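Local coordinates for protein magnesium-protoporphyrin O-methyltransferase (PDB 4QDJ) that transfers a methyl group from S-adenosylmethionine to magnesium-protoporphyrin IX, giving its 13-monomethyl ester on the chlorophyll biosynthesis pathway, at residues 45-50 with 218-223; 53-56 with 60-63. All coordinates share one frame; numbering follows the deposited sequence.

Interaction 1. Residues 45-50 with 218-223; sequences QQTVDS and RFYYSR
T47, within helix 35-58, faces S222 near the start of strand 221-229, their CA atoms 7.3 Å apart, while Y220 precedes the strand. The contact is small and buried, and its meeting point is the hydroxyl of T47. With CG anti to the backbone N (chi1 177°), the Y220 ring extends toward the helix and presents its edge to T47: OG1 lies in the ring plane, 3.4 Å from CE2 of Y220. The two hydroxyls come together there, T47 OG1 standing 2.8 Å from Y220 OH. T215 OG1 on strand 207-216 is a further hydrogen-bond partner of T47 OG1, and G43 O, a turn earlier in the helix, a weak one. S222 adds its CB, 3.7 Å from T47 OG1. The T47 methyl CG2 lies 3.9 Å from Y220 OH and 4.1 Å from S222 OG. D135 collects both hydroxyls of 218-223: its OD2 is bonded to Y220 OH and its OD1 to S222 OG, which probably fixes the phenol in position for T47. The Y220 side chain is about 6 Å from the bound S-adenosylmethionine, so this polar cluster lies close to the cofactor pocket. Helix 35-58 thus packs on the antiparallel end of the class I methyltransferase sheet, where strand 221-229 runs between strands 159-164 and 207-216.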
ATOM      1  N   GLN A  45      -2.802   3.940  10.889  1.00  8.51           N
ATOM      2  CA  GLN A  45      -3.660   5.086  10.602  1.00  9.79           C
ATOM      3  C   GLN A  45      -2.825   6.355  10.411  1.00 10.11           C
ATOM      4  O   GLN A  45      -3.158   7.208   9.587  1.00  9.76           O
ATOM      5  CB  GLN A  45      -4.700   5.287  11.704  1.00 12.07           C
ATOM      6  CG  GLN A  45      -5.714   6.378  11.390  1.00 15.66           C
ATOM      7  CD  GLN A  45      -6.600   6.029  10.208  1.00 18.27           C
ATOM      8  OE1 GLN A  45      -7.243   4.979  10.191  1.00 20.53           O
ATOM      9  NE2 GLN A  45      -6.633   6.904   9.211  1.00 19.97           N
ATOM     10  N   GLN A  46      -1.740   6.475  11.170  1.00 10.30           N
ATOM     11  CA  GLN A  46      -0.845   7.620  11.030  0.53 10.13           C
ATOM     12  C   GLN A  46      -0.163   7.615   9.664  1.00 10.14           C
ATOM     13  O   GLN A  46      -0.032   8.657   9.021  1.00 10.49           O
ATOM     14  CB  GLN A  46       0.198   7.639  12.150  0.53 12.33           C
ATOM     15  CG  GLN A  46       1.183   8.793  12.051  0.53 14.63           C
ATOM     16  CD  GLN A  46       2.092   8.895  13.259  0.53 18.99           C
ATOM     17  OE1 GLN A  46       1.675   8.639  14.388  0.53 21.90           O
ATOM     18  NE2 GLN A  46       3.344   9.272  13.026  0.53 19.32           N
ATOM     19  N   THR A  47       0.264   6.437   9.223  1.00  9.06           N
ATOM     20  CA  THR A  47       0.898   6.300   7.915  1.00  7.86           C
ATOM     21  C   THR A  47      -0.067   6.713   6.810  1.00  8.44           C
ATOM     22  O   THR A  47       0.281   7.500   5.928  1.00  9.44           O
ATOM     23  CB  THR A  47       1.379   4.857   7.669  1.00  8.16           C
ATOM     24  OG1 THR A  47       2.359   4.511   8.655  1.00  9.75           O
ATOM     25  CG2 THR A  47       1.993   4.721   6.280  1.00  9.82           C
ATOM     26  N   VAL A  48      -1.283   6.181   6.869  1.00  8.07           N
ATOM     27  CA  VAL A  48      -2.319   6.539   5.909  1.00  8.76           C
ATOM     28  C   VAL A  48      -2.581   8.042   5.910  1.00  8.48           C
ATOM     29  O   VAL A  48      -2.565   8.683   4.858  1.00  8.51           O
ATOM     30  CB  VAL A  48      -3.627   5.771   6.183  1.00 10.27           C
ATOM     31  CG1 VAL A  48      -4.766   6.335   5.342  1.00 11.91           C
ATOM     32  CG2 VAL A  48      -3.432   4.287   5.907  1.00 11.92           C
ATOM     33  N   ASP A  49      -2.799   8.606   7.094  1.00  8.55           N
ATOM     34  CA  ASP A  49      -3.097  10.032   7.211  1.00  9.09           C
ATOM     35  C   ASP A  49      -1.957  10.915   6.701  1.00  9.01           C
ATOM     36  O   ASP A  49      -2.199  11.968   6.114  1.00  9.66           O
ATOM     37  CB  ASP A  49      -3.462  10.405   8.651  1.00 11.09           C
ATOM     38  CG  ASP A  49      -4.839   9.905   9.056  1.00 13.91           C
ATOM     39  OD1 ASP A  49      -5.646   9.570   8.162  0.50 13.69           O
ATOM     40  OD2 ASP A  49      -5.116   9.852  10.273  0.63 13.57           O
ATOM     41  N   SER A  50      -0.717  10.485   6.921  1.00  8.94           N
ATOM     42  CA  SER A  50       0.448  11.231   6.452  0.75  8.27           C
ATOM     43  C   SER A  50       0.491  11.288   4.928  1.00  8.07           C
ATOM     44  O   SER A  50       0.799  12.324   4.340  1.00  8.86           O
ATOM     45  CB  SER A  50       1.743  10.609   6.987  0.75  9.65           C
ATOM     46  OG  SER A  50       1.882  10.826   8.381  0.75 10.16           O
ATOM     47  N   ARG A 218       5.166   1.649  19.376  1.00 25.22           N
ATOM     48  CA  ARG A 218       5.795   0.573  20.127  1.00 26.19           C
ATOM     49  C   ARG A 218       5.998  -0.687  19.285  1.00 23.53           C
ATOM     50  O   ARG A 218       7.042  -1.334  19.367  1.00 24.36           O
ATOM     51  CB  ARG A 218       4.981   0.260  21.385  1.00 30.32           C
ATOM     52  CG  ARG A 218       5.637  -0.730  22.327  0.79 38.02           C
ATOM     53  CD  ARG A 218       5.020  -0.646  23.714  0.70 25.82           C
ATOM     54  NE  ARG A 218       5.456  -1.739  24.576  0.80 57.58           N
ATOM     55  CZ  ARG A 218       5.467  -1.684  25.904  0.68 66.43           C
ATOM     56  NH1 ARG A 218       5.076  -0.581  26.527  0.70 59.21           N
ATOM     57  NH2 ARG A 218       5.877  -2.730  26.609  0.60 43.44           N
ATOM     58  N   PHE A 219       5.007  -1.022  18.463  1.00 19.97           N
ATOM     59  CA  PHE A 219       5.040  -2.268  17.702  1.00 19.42           C
ATOM     60  C   PHE A 219       4.893  -2.058  16.201  1.00 19.86           C
ATOM     61  O   PHE A 219       4.768  -3.020  15.444  1.00 22.16           O
ATOM     62  CB  PHE A 219       3.938  -3.212  18.186  1.00 20.72           C
ATOM     63  CG  PHE A 219       4.029  -3.554  19.642  1.00 21.13           C
ATOM     64  CD1 PHE A 219       4.954  -4.482  20.090  1.00 22.93           C
ATOM     65  CD2 PHE A 219       3.188  -2.952  20.563  1.00 20.49           C
ATOM     66  CE1 PHE A 219       5.039  -4.803  21.429  1.00 24.10           C
ATOM     67  CE2 PHE A 219       3.268  -3.270  21.905  1.00 22.63           C
ATOM     68  CZ  PHE A 219       4.196  -4.194  22.339  1.00 23.34           C
ATOM     69  N   TYR A 220       4.904  -0.802  15.771  1.00 16.44           N
ATOM     70  CA  TYR A 220       4.717  -0.484  14.362  1.00 15.13           C
ATOM     71  C   TYR A 220       5.753   0.532  13.903  1.00 15.66           C
ATOM     72  O   TYR A 220       5.887   1.606  14.488  1.00 17.42           O
ATOM     73  CB  TYR A 220       3.297   0.039  14.121  1.00 14.66           C
ATOM     74  CG  TYR A 220       3.014   0.475  12.698  1.00 13.59           C
ATOM     75  CD1 TYR A 220       2.533  -0.424  11.753  1.00 12.91           C
ATOM     76  CD2 TYR A 220       3.212   1.791  12.306  1.00 12.78           C
ATOM     77  CE1 TYR A 220       2.269  -0.021  10.452  1.00 12.17           C
ATOM     78  CE2 TYR A 220       2.953   2.202  11.012  1.00 12.36           C
ATOM     79  CZ  TYR A 220       2.480   1.295  10.091  1.00 11.48           C
ATOM     80  OH  TYR A 220       2.224   1.717   8.806  1.00 12.07           O
ATOM     81  N   TYR A 221       6.490   0.182  12.855  1.00 15.92           N
ATOM     82  CA  TYR A 221       7.527   1.055  12.323  1.00 17.83           C
ATOM     83  C   TYR A 221       7.418   1.100  10.810  1.00 17.19           C
ATOM     84  O   TYR A 221       7.547   0.076  10.139  1.00 20.77           O
ATOM     85  CB  TYR A 221       8.911   0.557  12.740  1.00 22.08           C
ATOM     86  CG  TYR A 221       9.066   0.387  14.234  1.00 26.30           C
ATOM     87  CD1 TYR A 221       9.511   1.435  15.030  0.43 27.72           C
ATOM     88  CD2 TYR A 221       8.763  -0.820  14.851  1.00 29.01           C
ATOM     89  CE1 TYR A 221       9.652   1.286  16.397  0.59 29.22           C
ATOM     90  CE2 TYR A 221       8.898  -0.979  16.216  1.00 29.75           C
ATOM     91  CZ  TYR A 221       9.345   0.076  16.984  1.00 30.71           C
ATOM     92  OH  TYR A 221       9.483  -0.078  18.345  0.47 30.04           O
ATOM     93  N   SER A 222       7.174   2.289  10.275  1.00 12.64           N
ATOM     94  CA  SER A 222       6.973   2.434   8.842  1.00 11.34           C
ATOM     95  C   SER A 222       7.667   3.680   8.320  1.00 10.72           C
ATOM     96  O   SER A 222       7.286   4.804   8.649  1.00 12.17           O
ATOM     97  CB  SER A 222       5.480   2.477   8.514  1.00 13.78           C
ATOM     98  OG  SER A 222       5.260   2.331   7.123  1.00 14.91           O
ATOM     99  N   ARG A 223       8.696   3.462   7.509  1.00  9.21           N
ATOM    100  CA  ARG A 223       9.418   4.538   6.847  1.00  8.35           C
ATOM    101  C   ARG A 223       8.735   4.823   5.515  1.00  8.70           C
ATOM    102  O   ARG A 223       8.513   3.911   4.725  1.00 10.08           O
ATOM    103  CB  ARG A 223      10.870   4.115   6.618  1.00  8.81           C
ATOM    104  CG  ARG A 223      11.713   5.111   5.846  1.00 10.00           C
ATOM    105  CD  ARG A 223      11.936   6.396   6.626  1.00 10.93           C
ATOM    106  NE  ARG A 223      13.038   7.166   6.058  1.00 10.51           N
ATOM    107  CZ  ARG A 223      13.080   8.493   6.002  1.00  8.81           C
ATOM    108  NH1 ARG A 223      12.074   9.215   6.477  1.00  7.98           N
ATOM    109  NH2 ARG A 223      14.131   9.100   5.464  1.00  9.77           N
TER

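Interaction 2. Residues 53-56 with 60-63; sequences AWLV and NLPG
L61 packs against L55 and V56 in the last turns of helix 35-58, in the connection that leads from this helix into strand 65-69, the first strand in chain order of the Rossmann-like methyltransferase sheet. Its CB lies 3.8 Å from the carbonyl O of L55. CG stands anti to the backbone N (chi1 -166°), carrying the fork back toward the helix, where the two methyls divide the work. CD1 meets L55 at CD2, 3.9 Å away, and at CB; CD2 also touches L55 CB and reaches V56 CG2 at 4.0 Å. The leucine pair is buried, and L80 of helix 77-82 touches both side chains, whereas V56 lies at the exposed border. An alanine in place of L61 would probably open a gap between L55, V56 and L80, since both branch methyls would be gone. Beside these apolar contacts, two waters link the segments, which share no direct hydrogen bond. One water lies 3.0 Å from L55 O and 2.7 Å from N60 OD1. A second donates to V56 O and accepts from L61 N, at 3.0 Å from each of these two atoms.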
ATOM      1  N   ALA A  53      -2.313  13.445   3.608  1.00  7.62           N
ATOM      2  CA  ALA A  53      -1.944  14.837   3.850  1.00  7.95           C
ATOM      3  C   ALA A  53      -0.964  15.370   2.803  1.00  8.36           C
ATOM      4  O   ALA A  53      -1.089  16.513   2.360  1.00  8.82           O
ATOM      5  CB  ALA A  53      -1.371  15.002   5.253  1.00  9.65           C
ATOM      6  N   TRP A  54       0.007  14.545   2.415  1.00  7.99           N
ATOM      7  CA  TRP A  54       0.955  14.922   1.367  1.00  7.09           C
ATOM      8  C   TRP A  54       0.213  15.253   0.082  1.00  7.83           C
ATOM      9  O   TRP A  54       0.456  16.285  -0.546  1.00  9.69           O
ATOM     10  CB  TRP A  54       1.921  13.776   1.065  1.00  7.09           C
ATOM     11  CG  TRP A  54       3.087  13.646   1.988  1.00  7.93           C
ATOM     12  CD1 TRP A  54       3.470  14.513   2.971  1.00 10.57           C
ATOM     13  CD2 TRP A  54       4.031  12.571   2.008  1.00  7.56           C
ATOM     14  NE1 TRP A  54       4.596  14.039   3.604  1.00 11.62           N
ATOM     15  CE2 TRP A  54       4.959  12.848   3.033  1.00  9.46           C
ATOM     16  CE3 TRP A  54       4.179  11.397   1.262  1.00  8.93           C
ATOM     17  CZ2 TRP A  54       6.022  11.995   3.326  1.00 11.00           C
ATOM     18  CZ3 TRP A  54       5.233  10.552   1.554  1.00  9.63           C
ATOM     19  CH2 TRP A  54       6.142  10.856   2.577  1.00 10.45           C
ATOM     20  N   LEU A  55      -0.691  14.358  -0.305  1.00  7.97           N
ATOM     21  CA  LEU A  55      -1.382  14.467  -1.585  1.00  9.79           C
ATOM     22  C   LEU A  55      -2.370  15.628  -1.600  1.00 10.57           C
ATOM     23  O   LEU A  55      -2.519  16.313  -2.612  1.00 12.65           O
ATOM     24  CB  LEU A  55      -2.072  13.145  -1.944  1.00 11.30           C
ATOM     25  CG  LEU A  55      -1.247  12.160  -2.787  1.00 14.30           C
ATOM     26  CD1 LEU A  55       0.105  11.867  -2.157  1.00 16.66           C
ATOM     27  CD2 LEU A  55      -2.014  10.865  -3.028  1.00 16.02           C
ATOM     28  N   VAL A  56      -3.033  15.852  -0.471  1.00  9.45           N
ATOM     29  CA  VAL A  56      -3.937  16.985  -0.324  1.00 11.31           C
ATOM     30  C   VAL A  56      -3.167  18.304  -0.402  1.00 12.50           C
ATOM     31  O   VAL A  56      -3.623  19.268  -1.024  1.00 15.41           O
ATOM     32  CB  VAL A  56      -4.715  16.899   1.009  1.00 14.40           C
ATOM     33  CG1 VAL A  56      -5.337  18.235   1.363  1.00 18.99           C
ATOM     34  CG2 VAL A  56      -5.775  15.805   0.930  1.00 13.45           C
ATOM     35  N   ASN A  60      -3.548  19.171  -6.167  1.00 18.49           N
ATOM     36  CA  ASN A  60      -3.952  18.597  -7.449  1.00 17.54           C
ATOM     37  C   ASN A  60      -4.601  17.222  -7.327  1.00 15.88           C
ATOM     38  O   ASN A  60      -4.709  16.491  -8.311  1.00 16.14           O
ATOM     39  CB  ASN A  60      -2.749  18.506  -8.387  1.00 18.90           C
ATOM     40  CG  ASN A  60      -1.709  17.516  -7.900  1.00 19.73           C
ATOM     41  OD1 ASN A  60      -1.660  17.184  -6.715  1.00 19.08           O
ATOM     42  ND2 ASN A  60      -0.874  17.039  -8.813  1.00 22.82           N
ATOM     43  N   LEU A  61      -5.028  16.870  -6.122  1.00 13.95           N
ATOM     44  CA  LEU A  61      -5.611  15.552  -5.885  1.00 13.12           C
ATOM     45  C   LEU A  61      -6.945  15.283  -6.611  1.00 12.73           C
ATOM     46  O   LEU A  61      -7.149  14.180  -7.117  1.00 12.84           O
ATOM     47  CB  LEU A  61      -5.724  15.265  -4.384  1.00 13.82           C
ATOM     48  CG  LEU A  61      -6.004  13.815  -3.985  1.00 13.34           C
ATOM     49  CD1 LEU A  61      -4.980  12.876  -4.609  1.00 12.05           C
ATOM     50  CD2 LEU A  61      -6.008  13.674  -2.472  1.00 14.53           C
ATOM     51  N   PRO A  62      -7.862  16.272  -6.656  1.00 13.47           N
ATOM     52  CA  PRO A  62      -9.091  15.999  -7.411  1.00 12.68           C
ATOM     53  C   PRO A  62      -8.818  15.662  -8.874  1.00 12.68           C
ATOM     54  O   PRO A  62      -8.210  16.460  -9.590  1.00 15.09           O
ATOM     55  CB  PRO A  62      -9.860  17.319  -7.307  1.00 12.89           C
ATOM     56  CG  PRO A  62      -9.416  17.895  -6.016  1.00 12.72           C
ATOM     57  CD  PRO A  62      -7.960  17.536  -5.902  1.00 14.48           C
ATOM     58  N   GLY A  63      -9.247  14.477  -9.297  1.00 11.90           N
ATOM     59  CA  GLY A  63      -9.079  14.045 -10.673  1.00 12.46           C
ATOM     60  C   GLY A  63      -7.763  13.340 -10.949  1.00 13.46           C
ATOM     61  O   GLY A  63      -7.534  12.858 -12.058  1.00 14.87           O
TER
HETATM   62  O   HOH W   1      -1.243  15.065  -5.028  1.00 16.38           O
HETATM   63  O   HOH W   2      -5.101  18.304  -3.445  1.00 22.73           O

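How the interactions relate
Both interactions draw on helix 35-58, and their centres are about 19 Å apart; interaction 2 is nested inside the long chain loop that interaction 1 closes. Interaction 1 is wholly buried and long-range: it joins the middle of the helix to a late strand of the sheet, beside the cofactor, through hydroxyls shared with an aspartate. Interaction 2 is local and only partly buried, folding the chain back against the C-terminal part of the helix, farther from the cofactor. There methyl groups make the inner side and waters bridge the helix carbonyls to a backbone N-H and an asparagine side chain. Direct polar contact thus marks the buried site, and aliphatic packing with water bridges the more peripheral one.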